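Local coordinates for protein beta-agarase B (Zobellia galactanivorans, PDB 4ATF) that cleaves the beta-1,4-linkages between galactose and 3,6-anhydro-galactose units of agarose at random, with retention of the anomeric configuration, at residues 78-81 against 82-86. The protein carries 1 engineered substitution. Sequence-based numbering, arbitrary orientation.
Sequences VADG and ELKMW. With NA (sodium ion), chain I.
A79 and E82 satisfy each other's backbone groups in both directions. A79 N donates to E82 O at 3.0 Å. In return E82 N donates to A79 O over 3.1 Å; its N-H points almost straight at the oxygen, but the nitrogen stands above the carbonyl plane, about 49° out of it. E82 O also receives a weaker C-H...O contact from V78 CA, 3.5 Å away. The two N-H...O hydrogen bonds close a two-residue beta hairpin between strands 76-79 and 82-89, with D80 and G81 at the corners of a type I' turn, both in left-handed backbone conformations. At G81 a CB would crowd the carbonyl oxygen of D80, which accounts for glycine here. G81 O is directed out of the hairpin and binds the sodium ion at 2.2 Å; the metal is also bound by the backbone O of N37, carboxylate oxygens of E39 and D297, and a water, tying the turn to the N-terminal region and strand 293-306. The amide of D80, in turn, is taken by the carboxylate of E41. Running back toward the turn, K84 is fully extended from CG, which lies beside its own backbone N (chi1 -61°), and this carries K84 CE to 3.6 Å from A79 O. K84 NZ ends 4.2 Å from D80 OD2, too far for a salt bridge, though the opposite charges probably attract. On the face opposite A79 and E82, V78 and L83 form a non-hydrogen-bonded pair in which V78 CG1 and L83 CD1 meet loosely at 4.3 Å, and L83 continues onto V296 and I259 in the buried interior.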
loop_
_atom_site.group_PDB
_atom_site.type_symbol
_atom_site.label_atom_id
_atom_site.label_comp_id
_atom_site.label_asym_id
_atom_site.label_seq_id
_atom_site.Cartn_x
_atom_site.Cartn_y
_atom_site.Cartn_z
ATOM N N VAL A 78 -4.323 -8.840 -15.308
ATOM C CA VAL A 78 -2.889 -9.086 -15.496
ATOM C C VAL A 78 -2.556 -9.323 -16.940
ATOM O O VAL A 78 -3.219 -10.122 -17.606
ATOM C CB VAL A 78 -2.191 -9.943 -14.402
ATOM C CG1 VAL A 78 -3.065 -10.396 -13.257
ATOM C CG2 VAL A 78 -1.043 -10.773 -14.800
ATOM N N ALA A 79 -1.607 -8.539 -17.444
ATOM C CA ALA A 79 -1.292 -8.603 -18.888
ATOM C C ALA A 79 0.156 -8.143 -19.147
ATOM O O ALA A 79 0.685 -7.297 -18.399
ATOM C CB ALA A 79 -2.290 -7.749 -19.712
ATOM N N ASP A 80 0.794 -8.728 -20.166
ATOM C CA ASP A 80 2.083 -8.234 -20.635
ATOM C C ASP A 80 3.139 -8.175 -19.499
ATOM O O ASP A 80 3.963 -7.271 -19.495
ATOM C CB ASP A 80 1.875 -6.857 -21.275
ATOM C CG ASP A 80 0.915 -6.924 -22.476
ATOM O OD1 ASP A 80 0.783 -7.983 -23.144
ATOM O OD2 ASP A 80 0.271 -5.917 -22.736
ATOM N N GLY A 81 3.073 -9.110 -18.528
ATOM C CA GLY A 81 4.057 -9.214 -17.449
ATOM C C GLY A 81 3.795 -8.430 -16.169
ATOM O O GLY A 81 4.632 -8.482 -15.246
ATOM N N GLU A 82 2.662 -7.708 -16.087
ATOM C CA GLU A 82 2.365 -6.906 -14.900
ATOM C C GLU A 82 0.940 -7.115 -14.418
ATOM O O GLU A 82 0.045 -7.273 -15.219
ATOM C CB GLU A 82 2.485 -5.383 -15.211
ATOM C CG GLU A 82 3.794 -4.953 -15.737
ATOM C CD GLU A 82 3.781 -3.536 -16.234
ATOM O OE1 GLU A 82 3.007 -2.648 -15.776
ATOM O OE2 GLU A 82 4.592 -3.307 -17.093
ATOM N N LEU A 83 0.739 -7.007 -13.114
ATOM C CA LEU A 83 -0.558 -6.693 -12.539
ATOM C C LEU A 83 -0.831 -5.232 -12.880
ATOM O O LEU A 83 0.039 -4.373 -12.629
ATOM C CB LEU A 83 -0.493 -6.865 -10.983
ATOM C CG LEU A 83 -1.700 -6.345 -10.141
ATOM C CD1 LEU A 83 -3.044 -7.112 -10.516
ATOM C CD2 LEU A 83 -1.401 -6.452 -8.680
ATOM N N LYS A 84 -2.010 -4.962 -13.452
ATOM C CA LYS A 84 -2.450 -3.610 -13.751
ATOM C C LYS A 84 -3.867 -3.305 -13.203
ATOM O O LYS A 84 -4.672 -4.194 -13.052
ATOM C CB LYS A 84 -2.383 -3.369 -15.249
ATOM C CG LYS A 84 -0.936 -3.518 -15.822
ATOM C CD LYS A 84 -1.035 -3.308 -17.303
ATOM C CE LYS A 84 0.244 -3.743 -18.023
ATOM N NZ LYS A 84 0.301 -3.313 -19.458
ATOM N N MET A 85 -4.167 -2.045 -12.928
ATOM C CA MET A 85 -5.378 -1.636 -12.253
ATOM C C MET A 85 -5.594 -0.223 -12.825
ATOM O O MET A 85 -4.639 0.577 -12.830
ATOM C CB MET A 85 -4.995 -1.511 -10.756
ATOM C CG MET A 85 -5.848 -2.135 -9.848
ATOM S SD MET A 85 -4.848 -2.004 -8.354
ATOM C CE MET A 85 -4.217 -3.684 -8.481
ATOM N N TRP A 86 -6.793 0.132 -13.274
ATOM C CA TRP A 86 -6.996 1.492 -13.786
ATOM C C TRP A 86 -8.262 2.132 -13.248
ATOM O O TRP A 86 -9.047 1.463 -12.579
ATOM C CB TRP A 86 -6.961 1.539 -15.342
ATOM C CG TRP A 86 -8.193 1.151 -16.124
ATOM C CD1 TRP A 86 -8.936 1.990 -16.918
ATOM C CD2 TRP A 86 -8.766 -0.158 -16.286
ATOM N NE1 TRP A 86 -9.953 1.305 -17.532
ATOM C CE2 TRP A 86 -9.889 -0.015 -17.168
ATOM C CE3 TRP A 86 -8.470 -1.419 -15.763
ATOM C CZ2 TRP A 86 -10.706 -1.092 -17.547
ATOM C CZ3 TRP A 86 -9.288 -2.521 -16.146
ATOM C CH2 TRP A 86 -10.381 -2.340 -17.045
HETATM NA NA NA I . 6.109 -9.417 -13.925
HETATM O O HOH W 1 8.136 -10.542 -14.532
#